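Side-chain contacts in ZYG-9 (Caenorhabditis elegans, PDB 2OF3), which plays a major role in organizing microtubules and spindle poles during mitosis and meiosis in one-cell stage worm embryos: residues D174-K179 with K210-F215; S53-K58 with L64-S69; K25-F28 with E34-S37. All coordinates share one frame; numbering follows the deposited sequence.

In the fold
Read from the N terminus, the three contacts follow one another in series; none nests inside or crosses another. Interaction 3 comes first, folding the loop at 25-28 back onto helix 33-44. Interaction 2 then closes the short connection between helices 49-55 and 60-76. These two are neighbours, touching where F56 CD2 packs 4.3 Å from I36 CG2. Interaction 1 lies much further along the chain, where the loop after helix 165-174 meets helix 208-212 and the 3-10 turn beyond it, with helix 181-198 lying between them in sequence. Its centre is about 37 Å from that of interaction 2, on the opposite side of the chain's centre, so the contacts sample both halves of the all-helical TOG domain.

Interaction 1 of 3, residues D174-K179 with K210-F215; sequences DALKSK and KTVAPF
The tight part of this contact is L176 against the ring of F215. L176 CB lies 3.8 Å from F215 CZ, and L176 CD1 reaches F215 CE2 at 3.9 Å; CB and CD1 both lie above the plane of the phenyl ring, displaced outward on its CE2/CZ side. The carbonyl takes part too: L176 O is 3.5 Å from F215 CZ, approaching the ring obliquely. The leucine's CG stands anti to its carbonyl carbon (chi1 -57°), and from there CD1 extends toward the 210-215 segment. V212 meets the same methyl more loosely, its CG2 being 4.4 Å from L176 CD1.

In the HEAT-like helical array of this TOG domain, L176, V212 and F215 pack between helices 181-198 and 221-238. L188 of helix 181-198 touches both L176 and V212, while A227 of helix 221-238 touches both V212 and F215, continuing the packing beyond the two segments. F215 is brought round by a 3-10 turn, whose F215 N to V212 O bond measures 2.8 Å.

The loose side is polar and turned away. D174 and K177 are exposed and pair with each other rather than across the contact: K177 NZ donates to D174 OD1 at 3.1 Å, in a salt bridge that meets the oxygen nearly along its C-O direction.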
ATOM      1  N   ASP A 174     -10.242  -2.985   3.795  1.00 25.43           N
ATOM      2  CA  ASP A 174     -11.008  -2.226   2.812  1.00 27.75           C
ATOM      3  C   ASP A 174     -10.777  -2.737   1.388  1.00 26.46           C
ATOM      4  O   ASP A 174     -11.692  -2.769   0.542  1.00 26.46           O
ATOM      5  CB  ASP A 174     -10.632  -0.743   2.882  1.00 29.37           C
ATOM      6  CG  ASP A 174     -11.790   0.159   2.423  1.00 41.08           C
ATOM      7  OD1 ASP A 174     -12.935   0.008   2.974  1.00 50.22           O
ATOM      8  OD2 ASP A 174     -11.579   1.002   1.498  1.00 47.51           O
ATOM      9  N   ALA A 175      -9.527  -3.097   1.117  1.00 25.58           N
ATOM     10  CA  ALA A 175      -9.132  -3.720  -0.169  1.00 25.83           C
ATOM     11  C   ALA A 175      -9.907  -4.966  -0.522  1.00 25.12           C
ATOM     12  O   ALA A 175      -9.960  -5.310  -1.651  1.00 26.80           O
ATOM     13  CB  ALA A 175      -7.645  -4.030  -0.155  1.00 25.00           C
ATOM     14  N   LEU A 176     -10.487  -5.662   0.451  1.00 26.08           N
ATOM     15  CA  LEU A 176     -11.289  -6.852   0.197  1.00 26.35           C
ATOM     16  C   LEU A 176     -12.572  -6.569  -0.548  1.00 27.50           C
ATOM     17  O   LEU A 176     -13.194  -7.488  -1.079  1.00 26.92           O
ATOM     18  CB  LEU A 176     -11.620  -7.587   1.511  1.00 26.25           C
ATOM     19  CG  LEU A 176     -10.419  -8.008   2.337  1.00 27.95           C
ATOM     20  CD1 LEU A 176     -10.881  -8.765   3.579  1.00 26.76           C
ATOM     21  CD2 LEU A 176      -9.385  -8.808   1.492  1.00 29.80           C
ATOM     22  N   LYS A 177     -12.973  -5.299  -0.604  1.00 28.08           N
ATOM     23  CA  LYS A 177     -14.195  -4.922  -1.302  1.00 29.61           C
ATOM     24  C   LYS A 177     -13.933  -4.863  -2.772  1.00 29.69           C
ATOM     25  O   LYS A 177     -14.845  -4.732  -3.557  1.00 30.97           O
ATOM     26  CB  LYS A 177     -14.761  -3.594  -0.774  1.00 30.19           C
ATOM     27  CG  LYS A 177     -15.377  -3.761   0.610  1.00 32.09           C
ATOM     28  CD  LYS A 177     -15.711  -2.423   1.242  1.00 39.99           C
ATOM     29  CE  LYS A 177     -16.074  -2.639   2.716  1.00 44.25           C
ATOM     30  NZ  LYS A 177     -15.702  -1.380   3.464  1.00 50.48           N
ATOM     31  N   SER A 178     -12.686  -5.028  -3.164  1.00 29.49           N
ATOM     32  CA  SER A 178     -12.351  -5.090  -4.602  1.00 29.43           C
ATOM     33  C   SER A 178     -13.007  -6.226  -5.455  1.00 29.01           C
ATOM     34  O   SER A 178     -13.169  -7.379  -5.003  1.00 27.44           O
ATOM     35  CB  SER A 178     -10.849  -5.165  -4.745  1.00 27.59           C
ATOM     36  OG  SER A 178     -10.548  -5.199  -6.126  1.00 29.36           O
ATOM     37  N   LYS A 179     -13.338  -5.894  -6.703  1.00 29.54           N
ATOM     38  CA  LYS A 179     -13.793  -6.890  -7.694  1.00 30.42           C
ATOM     39  C   LYS A 179     -12.645  -7.751  -8.207  1.00 28.73           C
ATOM     40  O   LYS A 179     -12.853  -8.796  -8.815  1.00 29.03           O
ATOM     41  CB  LYS A 179     -14.411  -6.210  -8.921  1.00 32.25           C
ATOM     42  CG  LYS A 179     -15.670  -5.402  -8.672  1.00 37.07           C
ATOM     43  CD  LYS A 179     -16.789  -6.245  -8.126  1.00 42.01           C
ATOM     44  CE  LYS A 179     -18.015  -5.360  -7.939  1.00 47.40           C
ATOM     45  NZ  LYS A 179     -17.682  -4.315  -6.891  1.00 51.58           N
ATOM     46  N   LYS A 210     -14.419 -11.643  11.731  1.00 28.77           N
ATOM     47  CA  LYS A 210     -15.737 -11.465  11.167  1.00 30.15           C
ATOM     48  C   LYS A 210     -15.743 -10.895   9.756  1.00 28.96           C
ATOM     49  O   LYS A 210     -16.632 -11.220   8.951  1.00 27.92           O
ATOM     50  CB  LYS A 210     -16.588 -10.548  12.095  1.00 30.93           C
ATOM     51  CG  LYS A 210     -17.951 -10.174  11.509  1.00 31.79           C
ATOM     52  CD  LYS A 210     -18.919  -9.588  12.579  1.00 35.05           C
ATOM     53  CE  LYS A 210     -20.432  -9.810  12.182  1.00 41.56           C
ATOM     54  NZ  LYS A 210     -21.009 -11.215  12.545  1.00 47.47           N
ATOM     55  N   THR A 211     -14.787 -10.002   9.462  1.00 27.42           N
ATOM     56  CA  THR A 211     -14.693  -9.414   8.149  1.00 26.48           C
ATOM     57  C   THR A 211     -14.168 -10.436   7.132  1.00 25.57           C
ATOM     58  O   THR A 211     -14.571 -10.429   5.955  1.00 25.45           O
ATOM     59  CB  THR A 211     -13.728  -8.192   8.168  1.00 27.23           C
ATOM     60  OG1 THR A 211     -14.082  -7.340   9.273  1.00 30.02           O
ATOM     61  CG2 THR A 211     -13.844  -7.403   6.904  1.00 24.78           C
ATOM     62  N   VAL A 212     -13.264 -11.288   7.601  1.00 25.03           N
ATOM     63  CA  VAL A 212     -12.573 -12.219   6.709  1.00 24.94           C
ATOM     64  C   VAL A 212     -13.445 -13.477   6.448  1.00 25.91           C
ATOM     65  O   VAL A 212     -13.476 -14.004   5.331  1.00 25.70           O
ATOM     66  CB  VAL A 212     -11.150 -12.558   7.234  1.00 24.00           C
ATOM     67  CG1 VAL A 212     -10.552 -13.794   6.501  1.00 23.90           C
ATOM     68  CG2 VAL A 212     -10.196 -11.328   7.090  1.00 21.37           C
ATOM     69  N   ALA A 213     -14.141 -13.953   7.487  1.00 26.87           N
ATOM     70  CA  ALA A 213     -14.954 -15.183   7.392  1.00 27.61           C
ATOM     71  C   ALA A 213     -15.820 -15.338   6.117  1.00 27.75           C
ATOM     72  O   ALA A 213     -15.823 -16.422   5.554  1.00 28.61           O
ATOM     73  CB  ALA A 213     -15.813 -15.423   8.689  1.00 27.58           C
ATOM     74  N   PRO A 214     -16.572 -14.305   5.669  1.00 27.49           N
ATOM     75  CA  PRO A 214     -17.356 -14.529   4.453  1.00 26.95           C
ATOM     76  C   PRO A 214     -16.531 -14.938   3.214  1.00 27.07           C
ATOM     77  O   PRO A 214     -17.108 -15.479   2.255  1.00 25.53           O
ATOM     78  CB  PRO A 214     -17.996 -13.161   4.185  1.00 27.82           C
ATOM     79  CG  PRO A 214     -18.107 -12.546   5.541  1.00 27.81           C
ATOM     80  CD  PRO A 214     -16.852 -12.971   6.242  1.00 28.12           C
ATOM     81  N   PHE A 215     -15.221 -14.649   3.218  1.00 25.48           N
ATOM     82  CA  PHE A 215     -14.411 -14.895   2.022  1.00 24.12           C
ATOM     83  C   PHE A 215     -13.992 -16.353   1.898  1.00 24.05           C
ATOM     84  O   PHE A 215     -13.415 -16.737   0.877  1.00 24.09           O
ATOM     85  CB  PHE A 215     -13.230 -13.895   1.922  1.00 23.62           C
ATOM     86  CG  PHE A 215     -13.685 -12.470   1.635  1.00 24.54           C
ATOM     87  CD1 PHE A 215     -13.992 -12.072   0.329  1.00 20.74           C
ATOM     88  CD2 PHE A 215     -13.894 -11.539   2.718  1.00 26.05           C
ATOM     89  CE1 PHE A 215     -14.438 -10.754   0.056  1.00 25.29           C
ATOM     90  CE2 PHE A 215     -14.356 -10.235   2.486  1.00 23.50           C
ATOM     91  CZ  PHE A 215     -14.632  -9.826   1.137  1.00 25.97           C
TER

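Interaction 2 of 3, residues S53-K58 with L64-S69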
ATOM      1  N   SER A  53       9.054  19.318 -16.233  1.00 29.77           N
ATOM      2  CA  SER A  53       8.611  19.034 -17.622  1.00 31.76           C
ATOM      3  C   SER A  53       8.492  17.577 -17.903  1.00 31.15           C
ATOM      4  O   SER A  53       7.616  17.188 -18.655  1.00 32.43           O
ATOM      5  CB  SER A  53       9.556  19.644 -18.668  1.00 32.05           C
ATOM      6  OG  SER A  53       9.820  20.985 -18.304  1.00 35.10           O
ATOM      7  N   GLN A  54       9.362  16.749 -17.310  1.00 32.05           N
ATOM      8  CA  GLN A  54       9.267  15.293 -17.538  1.00 32.18           C
ATOM      9  C   GLN A  54       8.119  14.682 -16.743  1.00 31.59           C
ATOM     10  O   GLN A  54       7.349  13.858 -17.258  1.00 32.05           O
ATOM     11  CB  GLN A  54      10.590  14.584 -17.172  1.00 32.22           C
ATOM     12  CG  GLN A  54      11.807  14.964 -18.057  1.00 32.98           C
ATOM     13  CD  GLN A  54      13.155  14.556 -17.441  1.00 33.72           C
ATOM     14  OE1 GLN A  54      13.307  14.436 -16.210  1.00 35.96           O
ATOM     15  NE2 GLN A  54      14.150  14.382 -18.295  1.00 36.84           N
ATOM     16  N   LEU A  55       8.033  15.087 -15.473  1.00 30.03           N
ATOM     17  CA  LEU A  55       7.018  14.584 -14.543  1.00 30.09           C
ATOM     18  C   LEU A  55       5.628  14.803 -15.087  1.00 30.52           C
ATOM     19  O   LEU A  55       4.783  13.940 -14.967  1.00 30.06           O
ATOM     20  CB  LEU A  55       7.170  15.257 -13.153  1.00 28.48           C
ATOM     21  CG  LEU A  55       8.301  14.758 -12.222  1.00 28.50           C
ATOM     22  CD1 LEU A  55       8.318  15.547 -10.929  1.00 23.48           C
ATOM     23  CD2 LEU A  55       8.149  13.306 -11.927  1.00 25.73           C
ATOM     24  N   PHE A  56       5.356  15.933 -15.695  1.00 32.02           N
ATOM     25  CA  PHE A  56       4.021  16.186 -16.185  1.00 34.59           C
ATOM     26  C   PHE A  56       3.816  16.240 -17.705  1.00 38.63           C
ATOM     27  O   PHE A  56       2.855  16.783 -18.186  1.00 37.89           O
ATOM     28  CB  PHE A  56       3.396  17.376 -15.473  1.00 33.46           C
ATOM     29  CG  PHE A  56       3.337  17.219 -13.988  1.00 31.42           C
ATOM     30  CD1 PHE A  56       4.383  17.586 -13.207  1.00 28.27           C
ATOM     31  CD2 PHE A  56       2.254  16.671 -13.381  1.00 30.03           C
ATOM     32  CE1 PHE A  56       4.332  17.417 -11.879  1.00 28.04           C
ATOM     33  CE2 PHE A  56       2.240  16.505 -12.045  1.00 28.26           C
ATOM     34  CZ  PHE A  56       3.271  16.895 -11.312  1.00 25.76           C
ATOM     35  N   HIS A  57       4.740  15.668 -18.447  1.00 42.97           N
ATOM     36  CA  HIS A  57       4.466  15.172 -19.781  1.00 47.53           C
ATOM     37  C   HIS A  57       3.391  14.154 -19.831  1.00 49.71           C
ATOM     38  O   HIS A  57       3.052  13.547 -18.857  1.00 52.39           O
ATOM     39  CB  HIS A  57       5.696  14.541 -20.355  1.00 48.02           C
ATOM     40  CG  HIS A  57       6.265  15.273 -21.515  1.00 50.87           C
ATOM     41  ND1 HIS A  57       5.854  15.043 -22.803  1.00 51.50           N
ATOM     42  CD2 HIS A  57       7.247  16.194 -21.590  1.00 52.94           C
ATOM     43  CE1 HIS A  57       6.538  15.814 -23.617  1.00 53.43           C
ATOM     44  NE2 HIS A  57       7.388  16.524 -22.907  1.00 54.24           N
ATOM     45  N   LYS A  58       2.876  13.965 -21.015  1.00 51.91           N
ATOM     46  CA  LYS A  58       2.055  12.837 -21.411  1.00 53.68           C
ATOM     47  C   LYS A  58       2.851  11.554 -21.589  1.00 54.31           C
ATOM     48  O   LYS A  58       2.346  10.468 -21.385  1.00 55.15           O
ATOM     49  CB  LYS A  58       1.452  13.181 -22.756  1.00 54.04           C
ATOM     50  CG  LYS A  58       2.489  13.627 -23.705  1.00 53.82           C
ATOM     51  CD  LYS A  58       3.356  14.719 -23.129  1.00 54.85           C
ATOM     52  CE  LYS A  58       2.571  15.936 -22.695  1.00 52.33           C
ATOM     53  NZ  LYS A  58       1.837  16.586 -23.781  1.00 53.76           N
ATOM     54  N   LEU A  64       9.891   7.939 -17.790  1.00 31.44           N
ATOM     55  CA  LEU A  64      11.041   7.055 -17.539  1.00 30.72           C
ATOM     56  C   LEU A  64      12.259   7.876 -17.278  1.00 29.41           C
ATOM     57  O   LEU A  64      13.092   7.483 -16.491  1.00 29.54           O
ATOM     58  CB  LEU A  64      11.297   6.070 -18.704  1.00 30.75           C
ATOM     59  CG  LEU A  64      10.122   5.121 -18.953  1.00 33.86           C
ATOM     60  CD1 LEU A  64      10.344   4.285 -20.230  1.00 36.10           C
ATOM     61  CD2 LEU A  64       9.880   4.203 -17.705  1.00 35.27           C
ATOM     62  N   ALA A  65      12.361   9.029 -17.930  1.00 29.17           N
ATOM     63  CA  ALA A  65      13.531   9.898 -17.753  1.00 28.75           C
ATOM     64  C   ALA A  65      13.498  10.540 -16.380  1.00 27.99           C
ATOM     65  O   ALA A  65      14.543  10.670 -15.706  1.00 28.24           O
ATOM     66  CB  ALA A  65      13.579  10.995 -18.844  1.00 28.89           C
ATOM     67  N   ALA A  66      12.307  10.973 -15.958  1.00 27.10           N
ATOM     68  CA  ALA A  66      12.147  11.521 -14.619  1.00 25.87           C
ATOM     69  C   ALA A  66      12.468  10.426 -13.585  1.00 25.66           C
ATOM     70  O   ALA A  66      13.215  10.664 -12.636  1.00 25.62           O
ATOM     71  CB  ALA A  66      10.748  12.042 -14.448  1.00 25.22           C
ATOM     72  N   LEU A  67      11.922   9.226 -13.762  1.00 25.35           N
ATOM     73  CA  LEU A  67      12.186   8.116 -12.850  1.00 26.33           C
ATOM     74  C   LEU A  67      13.686   7.753 -12.661  1.00 27.72           C
ATOM     75  O   LEU A  67      14.141   7.458 -11.534  1.00 26.41           O
ATOM     76  CB  LEU A  67      11.372   6.889 -13.274  1.00 25.44           C
ATOM     77  CG  LEU A  67       9.875   6.946 -12.871  1.00 26.62           C
ATOM     78  CD1 LEU A  67       8.963   6.169 -13.811  1.00 24.63           C
ATOM     79  CD2 LEU A  67       9.652   6.551 -11.380  1.00 24.75           C
ATOM     80  N   ASP A  68      14.436   7.769 -13.765  1.00 28.32           N
ATOM     81  CA  ASP A  68      15.860   7.548 -13.737  1.00 30.07           C
ATOM     82  C   ASP A  68      16.602   8.627 -12.918  1.00 29.53           C
ATOM     83  O   ASP A  68      17.443   8.327 -12.068  1.00 29.99           O
ATOM     84  CB  ASP A  68      16.367   7.502 -15.194  1.00 31.86           C
ATOM     85  CG  ASP A  68      17.882   7.337 -15.281  1.00 38.51           C
ATOM     86  OD1 ASP A  68      18.366   6.160 -15.222  1.00 46.22           O
ATOM     87  OD2 ASP A  68      18.595   8.388 -15.384  1.00 45.59           O
ATOM     88  N   SER A  69      16.287   9.895 -13.157  1.00 29.27           N
ATOM     89  CA  SER A  69      16.859  10.962 -12.373  1.00 29.69           C
ATOM     90  C   SER A  69      16.510  10.794 -10.899  1.00 28.52           C
ATOM     91  O   SER A  69      17.340  11.095 -10.032  1.00 29.35           O
ATOM     92  CB  SER A  69      16.296  12.329 -12.809  1.00 30.23           C
ATOM     93  OG  SER A  69      16.679  12.665 -14.117  1.00 34.90           O
TER
HETATM   94  O   HOH W   1      15.280  14.813 -14.714  1.00 42.85           O
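Q54 OE1 is linked to S69 OG through a single water, which donates to the amide oxygen at a short 2.5 Å. The same water is 2.6 Å from S69 OG in a second hydrogen bond, whose direction is not settled. The water spans the 4.3 Å between Q54 OE1 and S69 OG.

Below this polar end the glutamine lies along the surface of the facing helix. Its CB packs 3.7 Å from A66 CB, and the amide continues over the backbone, with OE1 3.5 Å from A66 CA. The other arm of the amide rests against the neighbouring alanine, NE2 being 3.5 Å from A65 CB. The torsions explain this reach: CG lies beside the backbone N (chi1 -65°), and the chain is extended beyond it (chi2 164°), which carries the amide over A65 and A66, with OE1 on the S69 side.

Consecutive helices of the HEAT-like TOG array meet here: a short connection joins helix 49-55 to helix 60-76, the end of the first packs against the side of the second, and the CA atoms of Q54 and A66 come within 5.6 Å. So near an approach is consistent with the small side chains of A65 and A66 at the meeting point. Replacing Q54 with an alanine would probably leave the water without its amide acceptor and uncover the strip of helix along A65 and A66.

On the buried flank the contact is purely apolar. L55 CD2 touches A66 CB at 3.8 Å, so A66 CB is touched by both Q54 and L55. L55 also packs on L43 of helix 33-44, connecting this helix pair to the preceding helix.

Interaction 3 of 3, residues K25-F28 with E34-S37; sequences KWNF and EHIS
Three flat side chains, W26, F28 and H35, form an aromatic cluster in which each is set against the other two. F28 turns its edge to one face of H35, with CD2 lying 3.4 Å above the imidazole plane, over the ring's centre. The two planes stand at 69° with centroids 4.8 Å apart, the evidence for a T-shaped stack. F28 CE2 meanwhile sits over one face of W26. H35 in turn directs its edge at the face of the W26 six-membered ring, offset, with planes at 87° and centroids 5.6 Å apart. At the indole's own edge, near its plane, lies the backbone H35 O, 3.3 Å from W26 CZ3. The phenyl is swung into the angle between the other rings because its CG takes the position between the backbone N and the carbonyl carbon.

An inverse gamma turn centred on W26 shapes the loop, and K25 O receives its weak bond from N27 N at 2.8 Å. This same carbonyl accepts a second weak bond from H35 NE2, 3.2 Å away and bent to 134° at the hydrogen. The imidazole is held at its other nitrogen as well, since ND1 bonds to T32 OG1 just before helix 33-44; together these bonds probably limit rotation of the ring.

Beyond the cluster, W26 joins the loop to helix 85-95 through two partners: its NE1 bonds to T93 OG1, and K90 makes a cation-pi contact with the indole. F28 also meets the ring of Y136 in helix 127-139.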
ATOM      1  N   LYS A  25      -7.823  16.300  -0.452  1.00 20.00           N
ATOM      2  CA  LYS A  25      -7.340  15.024   0.045  1.00 20.00           C
ATOM      3  C   LYS A  25      -7.183  14.027  -1.094  1.00 20.00           C
ATOM      4  O   LYS A  25      -8.042  13.915  -1.968  1.00 23.57           O
ATOM      5  CB  LYS A  25      -8.292  14.467   1.104  1.00 20.00           C
ATOM      6  CG  LYS A  25      -8.356  15.292   2.379  1.00 20.00           C
ATOM      7  CD  LYS A  25      -9.283  14.657   3.402  1.00 20.00           C
ATOM      8  CE  LYS A  25      -9.891  15.705   4.320  1.00 20.00           C
ATOM      9  NZ  LYS A  25      -8.848  16.481   5.045  1.00 20.00           N
ATOM     10  N   TRP A  26      -6.071  13.307  -1.067  1.00 22.71           N
ATOM     11  CA  TRP A  26      -5.701  12.386  -2.122  1.00 22.01           C
ATOM     12  C   TRP A  26      -6.495  11.092  -1.920  1.00 22.39           C
ATOM     13  O   TRP A  26      -5.987  10.068  -1.405  1.00 23.39           O
ATOM     14  CB  TRP A  26      -4.211  12.140  -1.986  1.00 20.86           C
ATOM     15  CG  TRP A  26      -3.560  11.774  -3.293  1.00 19.43           C
ATOM     16  CD1 TRP A  26      -3.161  10.548  -3.665  1.00 20.47           C
ATOM     17  CD2 TRP A  26      -3.216  12.663  -4.365  1.00 18.68           C
ATOM     18  NE1 TRP A  26      -2.550  10.602  -4.890  1.00 19.16           N
ATOM     19  CE2 TRP A  26      -2.589  11.891  -5.351  1.00 18.85           C
ATOM     20  CE3 TRP A  26      -3.343  14.054  -4.561  1.00 17.50           C
ATOM     21  CZ2 TRP A  26      -2.135  12.433  -6.569  1.00 20.79           C
ATOM     22  CZ3 TRP A  26      -2.903  14.599  -5.769  1.00 19.25           C
ATOM     23  CH2 TRP A  26      -2.268  13.802  -6.739  1.00 19.44           C
ATOM     24  N   ASN A  27      -7.774  11.142  -2.286  1.00 23.21           N
ATOM     25  CA  ASN A  27      -8.718  10.062  -1.945  1.00 24.01           C
ATOM     26  C   ASN A  27      -9.717   9.830  -3.078  1.00 24.25           C
ATOM     27  O   ASN A  27     -10.802   9.289  -2.846  1.00 25.32           O
ATOM     28  CB  ASN A  27      -9.424  10.364  -0.602  1.00 24.41           C
ATOM     29  CG  ASN A  27     -10.344  11.611  -0.687  1.00 25.11           C
ATOM     30  OD1 ASN A  27     -10.431  12.310  -1.726  1.00 28.18           O
ATOM     31  ND2 ASN A  27     -11.025  11.887   0.396  1.00 27.40           N
ATOM     32  N   PHE A  28      -9.333  10.216  -4.292  1.00 24.67           N
ATOM     33  CA  PHE A  28     -10.139  10.010  -5.480  1.00 26.20           C
ATOM     34  C   PHE A  28     -10.319   8.532  -5.850  1.00 27.92           C
ATOM     35  O   PHE A  28      -9.552   7.677  -5.424  1.00 28.24           O
ATOM     36  CB  PHE A  28      -9.519  10.750  -6.674  1.00 25.30           C
ATOM     37  CG  PHE A  28      -8.022  10.544  -6.832  1.00 25.42           C
ATOM     38  CD1 PHE A  28      -7.492   9.330  -7.356  1.00 24.08           C
ATOM     39  CD2 PHE A  28      -7.128  11.560  -6.488  1.00 21.88           C
ATOM     40  CE1 PHE A  28      -6.115   9.118  -7.506  1.00 23.81           C
ATOM     41  CE2 PHE A  28      -5.734  11.357  -6.668  1.00 24.71           C
ATOM     42  CZ  PHE A  28      -5.233  10.122  -7.154  1.00 21.73           C
ATOM     43  N   GLU A  34      -8.231  18.398 -10.780  1.00 23.68           N
ATOM     44  CA  GLU A  34      -7.995  19.146  -9.542  1.00 24.73           C
ATOM     45  C   GLU A  34      -6.820  18.617  -8.694  1.00 22.70           C
ATOM     46  O   GLU A  34      -6.016  19.383  -8.145  1.00 21.37           O
ATOM     47  CB  GLU A  34      -9.260  19.144  -8.683  1.00 24.40           C
ATOM     48  CG  GLU A  34      -9.168  20.280  -7.624  1.00 30.14           C
ATOM     49  CD  GLU A  34     -10.281  20.295  -6.570  1.00 30.49           C
ATOM     50  OE1 GLU A  34     -11.061  19.314  -6.497  1.00 36.99           O
ATOM     51  OE2 GLU A  34     -10.310  21.278  -5.760  1.00 38.31           O
ATOM     52  N   HIS A  35      -6.745  17.293  -8.569  1.00 22.18           N
ATOM     53  CA  HIS A  35      -5.672  16.647  -7.818  1.00 21.10           C
ATOM     54  C   HIS A  35      -4.316  16.803  -8.540  1.00 21.46           C
ATOM     55  O   HIS A  35      -3.320  17.126  -7.907  1.00 20.50           O
ATOM     56  CB  HIS A  35      -5.993  15.173  -7.582  1.00 21.11           C
ATOM     57  CG  HIS A  35      -7.146  14.959  -6.661  1.00 23.79           C
ATOM     58  ND1 HIS A  35      -8.439  14.800  -7.118  1.00 24.14           N
ATOM     59  CD2 HIS A  35      -7.214  14.940  -5.310  1.00 23.79           C
ATOM     60  CE1 HIS A  35      -9.253  14.671  -6.087  1.00 26.13           C
ATOM     61  NE2 HIS A  35      -8.538  14.761  -4.981  1.00 24.45           N
ATOM     62  N   ILE A  36      -4.286  16.582  -9.855  1.00 22.19           N
ATOM     63  CA  ILE A  36      -3.057  16.718 -10.627  1.00 23.14           C
ATOM     64  C   ILE A  36      -2.544  18.148 -10.570  1.00 22.46           C
ATOM     65  O   ILE A  36      -1.334  18.351 -10.401  1.00 21.82           O
ATOM     66  CB  ILE A  36      -3.256  16.234 -12.117  1.00 23.72           C
ATOM     67  CG1 ILE A  36      -3.589  14.740 -12.165  1.00 23.58           C
ATOM     68  CG2 ILE A  36      -1.995  16.543 -13.007  1.00 22.89           C
ATOM     69  CD1 ILE A  36      -4.302  14.348 -13.523  1.00 25.57           C
ATOM     70  N   SER A  37      -3.433  19.138 -10.708  1.00 21.39           N
ATOM     71  CA  SER A  37      -2.950  20.565 -10.669  1.00 21.89           C
ATOM     72  C   SER A  37      -2.401  20.891  -9.296  1.00 20.45           C
ATOM     73  O   SER A  37      -1.429  21.651  -9.208  1.00 19.98           O
ATOM     74  CB  SER A  37      -4.052  21.630 -10.897  1.00 21.89           C
ATOM     75  OG  SER A  37      -4.629  21.502 -12.171  1.00 27.94           O
TER